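Local structure of domain of unknown function (Pectobacterium atrosepticum SCRI1043, 3CJL) at residues I8-K13 / R18-E23; K56-V61 / A76-F81; M63-R66 / L70-E73. The protein is of unknown function, belongs to the DUF3861 family and forms a two-chain assembly whose beta sheet runs on from one subunit into the other. All coordinates share one frame; numbering follows the deposited sequence.

Contact 1 of 3, residues I8-K13 / R18-E23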
# COMPACT_ATOMS: atom_id res chain seq x y z
N ILE A 8 8.86 7.80 3.01
CA ILE A 8 7.42 7.91 2.85
C ILE A 8 6.87 8.82 3.95
O ILE A 8 7.07 8.57 5.14
CB ILE A 8 6.70 6.54 2.96
CG1 ILE A 8 7.39 5.45 2.14
CG2 ILE A 8 5.20 6.69 2.62
CD1 ILE A 8 7.60 5.77 0.72
N THR A 9 6.13 9.85 3.55
CA THR A 9 5.54 10.79 4.49
C THR A 9 4.04 10.86 4.24
O THR A 9 3.62 10.98 3.08
CB THR A 9 6.18 12.19 4.32
OG1 THR A 9 7.60 12.06 4.40
CG2 THR A 9 5.68 13.21 5.39
N VAL A 10 3.24 10.77 5.31
CA VAL A 10 1.79 10.91 5.23
C VAL A 10 1.41 12.02 6.18
O VAL A 10 1.82 12.01 7.34
CB VAL A 10 1.05 9.61 5.61
CG1 VAL A 10 -0.48 9.78 5.47
CG2 VAL A 10 1.56 8.46 4.73
N GLU A 11 0.67 13.01 5.69
CA GLU A 11 0.20 14.09 6.52
C GLU A 11 -1.28 14.27 6.40
O GLU A 11 -1.82 14.22 5.30
CB GLU A 11 0.94 15.40 6.23
CG GLU A 11 1.16 15.75 4.78
CD GLU A 11 2.27 16.80 4.59
OE1 GLU A 11 2.15 17.91 5.19
OE2 GLU A 11 3.24 16.48 3.84
N GLU A 12 -1.94 14.45 7.54
CA GLU A 12 -3.34 14.82 7.59
C GLU A 12 -3.51 16.23 7.07
O GLU A 12 -2.89 17.15 7.60
CB GLU A 12 -3.83 14.85 9.03
CG GLU A 12 -3.90 13.55 9.72
CD GLU A 12 -4.33 13.71 11.18
OE1 GLU A 12 -4.09 14.78 11.78
OE2 GLU A 12 -4.91 12.74 11.71
N LYS A 13 -4.38 16.40 6.08
CA LYS A 13 -4.70 17.74 5.56
C LYS A 13 -5.45 18.61 6.57
O LYS A 13 -5.22 19.81 6.64
CB LYS A 13 -5.49 17.67 4.23
CG LYS A 13 -4.64 17.84 2.94
CD LYS A 13 -3.41 16.98 2.91
N ARG A 18 -1.43 16.03 11.80
CA ARG A 18 -0.43 15.09 12.22
C ARG A 18 0.27 14.49 11.01
O ARG A 18 -0.28 14.44 9.93
CB ARG A 18 -1.06 13.96 13.03
CG ARG A 18 -1.61 14.40 14.36
CD ARG A 18 -2.30 13.24 15.05
NE ARG A 18 -3.63 12.96 14.51
CZ ARG A 18 -4.40 11.95 14.93
NH1 ARG A 18 -3.97 11.11 15.88
NH2 ARG A 18 -5.60 11.76 14.40
N THR A 19 1.50 14.05 11.22
CA THR A 19 2.33 13.52 10.17
C THR A 19 3.03 12.26 10.62
O THR A 19 3.23 12.02 11.81
CB THR A 19 3.42 14.51 9.80
OG1 THR A 19 4.21 14.77 10.97
CG2 THR A 19 2.81 15.85 9.29
N LEU A 20 3.40 11.44 9.65
CA LEU A 20 4.25 10.31 9.90
C LEU A 20 5.21 10.25 8.75
O LEU A 20 4.87 10.62 7.62
CB LEU A 20 3.45 9.03 10.08
CG LEU A 20 2.85 8.31 8.90
CD1 LEU A 20 3.81 7.34 8.33
CD2 LEU A 20 1.57 7.57 9.33
N SER A 21 6.43 9.85 9.07
CA SER A 21 7.49 9.71 8.08
C SER A 21 8.35 8.51 8.44
O SER A 21 8.77 8.37 9.59
CB SER A 21 8.33 10.97 8.01
OG SER A 21 9.11 10.98 6.83
N PHE A 22 8.60 7.66 7.45
CA PHE A 22 9.44 6.49 7.64
C PHE A 22 10.23 6.15 6.38
O PHE A 22 9.82 6.49 5.27
CB PHE A 22 8.61 5.29 8.11
CG PHE A 22 7.56 4.85 7.14
CD1 PHE A 22 6.34 5.50 7.08
CD2 PHE A 22 7.78 3.77 6.29
CE1 PHE A 22 5.36 5.09 6.19
CE2 PHE A 22 6.80 3.38 5.41
CZ PHE A 22 5.58 4.05 5.36
N GLU A 23 11.37 5.52 6.58
CA GLU A 23 12.19 5.07 5.47
C GLU A 23 11.71 3.69 5.09
O GLU A 23 11.35 2.88 5.94
CB GLU A 23 13.65 4.99 5.84
CG GLU A 23 14.52 4.45 4.71
CD GLU A 23 15.97 4.43 5.09
OE1 GLU A 23 16.58 5.50 5.05
OE2 GLU A 23 16.48 3.35 5.43
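Glu12 and Arg18 grip each other where the two strands come together at their loop end. The one well-formed hydrogen bond to the carboxylate is backbone: OE1 of Glu12 accepts a hydrogen bond from the backbone N of Arg18 at 2.9 Å, from above the carboxylate plane. OE2 of Glu12 forms a salt bridge to NH2 of Arg18, also at 2.9 Å, but carboxylate and guanidinium planes are turned 69° apart, so this is not a flat, two-pronged pairing, and the guanidinium's bonds, from NH2 and NE, are all weak as hydrogen bonds. Beside them the backbone adds a bond, Glu12 N donating to Arg18 O.

At the other end, Ile8 lies over one face of the Phe22 ring in a CH-pi contact, its CB 3.9 Å from the ring centroid and shifted toward the rim near CZ. The ring reaches there because Phe22 CG sits between the backbone N and the carbonyl carbon (chi1 62°), folding it back across the neighbouring strand. Val10 CB and Leu20 CG meet more loosely at 4.0 Å on this same face.

The segments belong to strands 4-12 and 19-26, which form an antiparallel beta hairpin. Ile8 with Phe22 and Val10 with Leu20 are hydrogen-bonded pairs; the bond from Ile8 N to Phe22 O, 2.8 Å, is nearly straight at 176°. Thr9 with Ser21 and Glu11 with Thr19 are non-hydrogen-bonded pairs on the opposite face. There Thr9 OG1 and Ser21 OG share a hydrogen bond of 3.1 Å, Ser21 OG also bonding Gln7, and Glu11 CB packs on Thr19 CG2.

Beyond the hairpin, residues 8-12 pair antiparallel with a strand of the second subunit, continuing the sheet across the interface, and Gln49 of that subunit packs on both Leu20 and Phe22.

Contact 2 of 3, residues K56-V61 / A76-F81. With EDO (1,2-ethanediol), chain C.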
# COMPACT_ATOMS: atom_id res chain seq x y z
N LYS A 56 2.91 -2.13 -3.57
CA LYS A 56 4.34 -2.33 -3.36
C LYS A 56 4.73 -2.16 -1.89
O LYS A 56 5.57 -2.89 -1.39
CB LYS A 56 5.18 -1.38 -4.22
CG LYS A 56 4.99 -1.44 -5.74
CD LYS A 56 4.88 -2.84 -6.35
CE LYS A 56 6.17 -3.56 -6.39
NZ LYS A 56 5.99 -4.84 -7.19
N LEU A 57 4.11 -1.21 -1.18
CA LEU A 57 4.37 -1.04 0.25
C LEU A 57 3.92 -2.25 1.04
O LEU A 57 4.72 -2.83 1.74
CB LEU A 57 3.69 0.22 0.81
CG LEU A 57 4.33 1.56 0.49
CD1 LEU A 57 3.44 2.71 0.98
CD2 LEU A 57 5.75 1.65 1.08
N PHE A 58 2.66 -2.67 0.90
CA PHE A 58 2.19 -3.80 1.71
C PHE A 58 2.75 -5.15 1.22
O PHE A 58 3.04 -6.00 2.05
CB PHE A 58 0.67 -3.73 2.02
CG PHE A 58 -0.22 -4.62 1.19
CD1 PHE A 58 -0.38 -5.96 1.53
CD2 PHE A 58 -1.02 -4.09 0.18
CE1 PHE A 58 -1.22 -6.78 0.80
CE2 PHE A 58 -1.89 -4.90 -0.55
CZ PHE A 58 -1.98 -6.25 -0.24
N GLY A 59 2.99 -5.28 -0.08
CA GLY A 59 3.59 -6.48 -0.66
C GLY A 59 5.02 -6.76 -0.23
O GLY A 59 5.37 -7.91 0.02
N GLU A 60 5.83 -5.72 -0.17
CA GLU A 60 7.18 -5.79 0.39
C GLU A 60 7.19 -6.26 1.85
O GLU A 60 8.01 -7.10 2.22
CB GLU A 60 7.85 -4.42 0.26
CG GLU A 60 9.25 -4.31 0.82
CD GLU A 60 10.22 -5.32 0.21
OE1 GLU A 60 10.17 -5.56 -1.02
OE2 GLU A 60 11.05 -5.86 0.98
N VAL A 61 6.29 -5.76 2.68
CA VAL A 61 6.23 -6.20 4.10
C VAL A 61 5.90 -7.69 4.23
O VAL A 61 6.49 -8.40 5.04
CB VAL A 61 5.22 -5.37 4.93
CG1 VAL A 61 5.10 -5.94 6.34
CG2 VAL A 61 5.67 -3.91 5.02
N ALA A 76 -0.76 -17.32 -1.50
CA ALA A 76 -1.24 -17.95 -2.73
C ALA A 76 -2.14 -17.01 -3.53
O ALA A 76 -1.78 -16.66 -4.66
CB ALA A 76 -1.94 -19.29 -2.44
N PRO A 77 -3.30 -16.59 -2.98
CA PRO A 77 -4.14 -15.66 -3.74
C PRO A 77 -3.47 -14.31 -4.09
O PRO A 77 -3.78 -13.73 -5.12
CB PRO A 77 -5.37 -15.47 -2.84
CG PRO A 77 -4.97 -15.96 -1.51
CD PRO A 77 -3.92 -16.96 -1.70
N PHE A 78 -2.54 -13.86 -3.26
CA PHE A 78 -1.81 -12.64 -3.52
C PHE A 78 -0.86 -12.78 -4.73
O PHE A 78 -0.79 -11.90 -5.58
CB PHE A 78 -1.01 -12.18 -2.30
CG PHE A 78 -0.38 -10.84 -2.50
CD1 PHE A 78 -1.17 -9.70 -2.59
CD2 PHE A 78 1.00 -10.72 -2.68
CE1 PHE A 78 -0.60 -8.44 -2.82
CE2 PHE A 78 1.59 -9.46 -2.90
CZ PHE A 78 0.79 -8.33 -2.97
N ARG A 79 -0.13 -13.89 -4.78
CA ARG A 79 0.70 -14.20 -5.93
C ARG A 79 -0.12 -14.32 -7.22
O ARG A 79 0.30 -13.85 -8.26
CB ARG A 79 1.48 -15.49 -5.69
CG ARG A 79 2.54 -15.72 -6.76
CD ARG A 79 3.63 -16.72 -6.31
NE ARG A 79 4.67 -16.86 -7.33
CZ ARG A 79 4.51 -17.55 -8.45
NH1 ARG A 79 3.37 -18.18 -8.74
NH2 ARG A 79 5.50 -17.62 -9.31
N ALA A 80 -1.30 -14.94 -7.15
CA ALA A 80 -2.18 -15.07 -8.30
C ALA A 80 -2.67 -13.70 -8.78
O ALA A 80 -2.78 -13.46 -9.97
CB ALA A 80 -3.37 -15.98 -7.97
N PHE A 81 -2.95 -12.82 -7.83
CA PHE A 81 -3.35 -11.45 -8.12
C PHE A 81 -2.19 -10.71 -8.82
O PHE A 81 -2.40 -10.03 -9.83
CB PHE A 81 -3.77 -10.75 -6.83
CG PHE A 81 -4.07 -9.30 -6.98
CD1 PHE A 81 -5.24 -8.88 -7.59
CD2 PHE A 81 -3.17 -8.35 -6.52
CE1 PHE A 81 -5.52 -7.52 -7.71
CE2 PHE A 81 -3.45 -7.00 -6.65
CZ PHE A 81 -4.63 -6.59 -7.25
C1 EDO C . 3.99 -4.78 -12.09
O1 EDO C . 2.61 -4.53 -12.43
C2 EDO C . 4.09 -5.21 -10.63
O2 EDO C . 5.47 -5.41 -10.25
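Phe78 holds CG anti to its own backbone N (chi1 -174°), which carries the ring out from helix 75-86 toward helix 45-64, while Phe58 has a chi1 of 102°, away from the usual staggered values, and comes to meet it from the opposite direction. The result is a buried helix-helix contact made by one aromatic pair and a glycine. The rings are oblique, neither stacked nor edge-to-face: their centroids lie 5.4 Å apart and their planes are inclined at 53°. They touch at their outer atoms, Phe58 CZ standing 3.7 Å from Phe78 CE1.

Gly59 brings bare backbone up to the Phe78 ring. Leu55 and Met62 on helix 45-64 also touch Phe78, which thus packs along about two turns of that helix. Phe58 in turn meets Phe58 of the second subunit, continuing the aromatic packing across the dimer interface.

Away from the rings, Lys56 has a bent side chain whose NZ forms a salt bridge with Asp28 and a 3.2 Å hydrogen bond to O2 of a 1,2-ethanediol, probably picked up from the crystallisation solution. At the glycine, the closest approach is 4.1 Å, between Gly59 CA and Phe78 CZ.

Contact 3 of 3, residues M63-R66 / L70-E73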
# COMPACT_ATOMS: atom_id res chain seq x y z
N MSE A 63 6.58 -9.94 1.92
CA MSE A 63 7.82 -10.64 1.50
C MSE A 63 8.79 -10.78 2.67
O MSE A 63 9.41 -11.81 2.83
CB MSE A 63 8.59 -9.87 0.41
CG MSE A 63 7.96 -9.72 -0.96
SE MSE A 63 7.13 -11.30 -1.63
CE MSE A 63 5.16 -10.87 -1.14
N GLN A 64 8.91 -9.72 3.47
CA GLN A 64 9.78 -9.73 4.65
C GLN A 64 9.25 -10.59 5.80
O GLN A 64 10.03 -11.08 6.60
CB GLN A 64 10.00 -8.30 5.14
CG GLN A 64 10.76 -7.46 4.14
CD GLN A 64 10.84 -6.01 4.54
OE1 GLN A 64 10.58 -5.66 5.68
NE2 GLN A 64 11.21 -5.16 3.60
N GLN A 65 7.93 -10.75 5.87
CA GLN A 65 7.27 -11.49 6.94
C GLN A 65 6.53 -12.72 6.39
O GLN A 65 5.42 -13.02 6.82
CB GLN A 65 6.29 -10.54 7.67
CG GLN A 65 6.96 -9.34 8.35
CD GLN A 65 7.68 -9.69 9.65
OE1 GLN A 65 8.87 -9.47 9.80
NE2 GLN A 65 6.94 -10.24 10.60
N ARG A 66 7.17 -13.43 5.46
CA ARG A 66 6.59 -14.59 4.75
C ARG A 66 6.04 -15.68 5.68
O ARG A 66 4.99 -16.26 5.40
CB ARG A 66 7.66 -15.21 3.81
CG ARG A 66 7.14 -16.35 2.92
CD ARG A 66 8.16 -16.88 1.87
NE ARG A 66 8.58 -15.81 0.97
CZ ARG A 66 7.82 -15.26 0.01
NH1 ARG A 66 6.57 -15.69 -0.23
NH2 ARG A 66 8.33 -14.27 -0.72
N LEU A 70 -0.41 -14.42 9.63
CA LEU A 70 -1.17 -13.35 8.93
C LEU A 70 -1.07 -13.48 7.38
O LEU A 70 -2.02 -13.14 6.68
CB LEU A 70 -0.67 -11.92 9.32
CG LEU A 70 -1.12 -11.08 10.54
CD1 LEU A 70 -0.53 -9.61 10.55
CD2 LEU A 70 -2.65 -11.02 10.66
N PHE A 71 0.08 -13.98 6.88
CA PHE A 71 0.42 -13.94 5.45
C PHE A 71 0.68 -15.26 4.73
O PHE A 71 0.60 -15.28 3.50
CB PHE A 71 1.69 -13.10 5.26
CG PHE A 71 1.64 -11.74 5.90
CD1 PHE A 71 0.50 -10.95 5.82
CD2 PHE A 71 2.75 -11.23 6.54
CE1 PHE A 71 0.47 -9.70 6.41
CE2 PHE A 71 2.73 -9.96 7.12
CZ PHE A 71 1.59 -9.20 7.04
N LYS A 72 1.04 -16.32 5.45
CA LYS A 72 1.27 -17.62 4.80
C LYS A 72 0.06 -18.10 3.98
O LYS A 72 0.21 -18.52 2.84
CB LYS A 72 1.64 -18.71 5.81
CG LYS A 72 3.07 -18.67 6.29
CD LYS A 72 3.48 -19.98 6.98
CE LYS A 72 2.81 -20.15 8.34
NZ LYS A 72 3.36 -21.32 9.10
N GLU A 73 -1.12 -18.02 4.58
CA GLU A 73 -2.36 -18.44 3.91
C GLU A 73 -2.82 -17.50 2.78
O GLU A 73 -3.57 -17.92 1.89
CB GLU A 73 -3.50 -18.60 4.94
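Gln65 and Phe71 meet across the short helix-to-helix turn by which the chain leaves helix 45-64 and enters the short, weakly bonded helix 69-72. Gln65 is the first residue to depart from helical backbone angles, and its carbonyl is thereby presented to the following helix.

Two contacts join a backbone oxygen to carbon. Gln65 O lies at the edge of the Phe71 ring, near its plane, and comes to 3.2 Å from CD2; an approach of this kind sets the partial negative charge of the oxygen against the slightly positive rim of the ring, which would probably be mildly favourable. One residue on, Arg66 O approaches the aliphatic start of a lysine, standing 3.2 Å from Lys72 CG. Beyond this point Lys72 bends at chi3 and its ammonium end runs off from the turn.

Apolar packing supplements the first of these. Phe71 CG is anti to its carbonyl carbon (chi1 -51°), and the ring is directed back at the end of the long helix, where Gln65 CB rests 3.6 Å from CE2. Leu70, the residue before Phe71, places its CB over one face of the ring, offset toward the rim.

Other aromatic and polar contacts surround the turn. The ring of Phe71 meets His68 of its own chain and Phe51 of the second subunit, whose Met43 packs on it as well, so this buried phenylalanine belongs to the dimer interface. At the C-terminal end of the short helix, Lys72 O accepts a hydrogen bond from Ser75 OG.

In the fold
Contacts 2 and 3 are neighbours, their centres about 9 Å apart: both draw on helix 45-64, and the turn of contact 3 falls within the stretch of chain that leads from 56-61 to 76-81. They touch through Phe78 CE2 and the CE of selenomethionine Met63, 4.2 Å apart. The hairpin of contact 1 is more remote, with its centre about 23 Å from that of contact 2 and about 25 Å from that of contact 3, yet it reaches contact 2 where Ile8 CG1 packs 4.3 Å from Leu57 CD2. Contacts 1 and 3 do not touch; their nearest atoms are about 8 Å apart. All three border the second subunit.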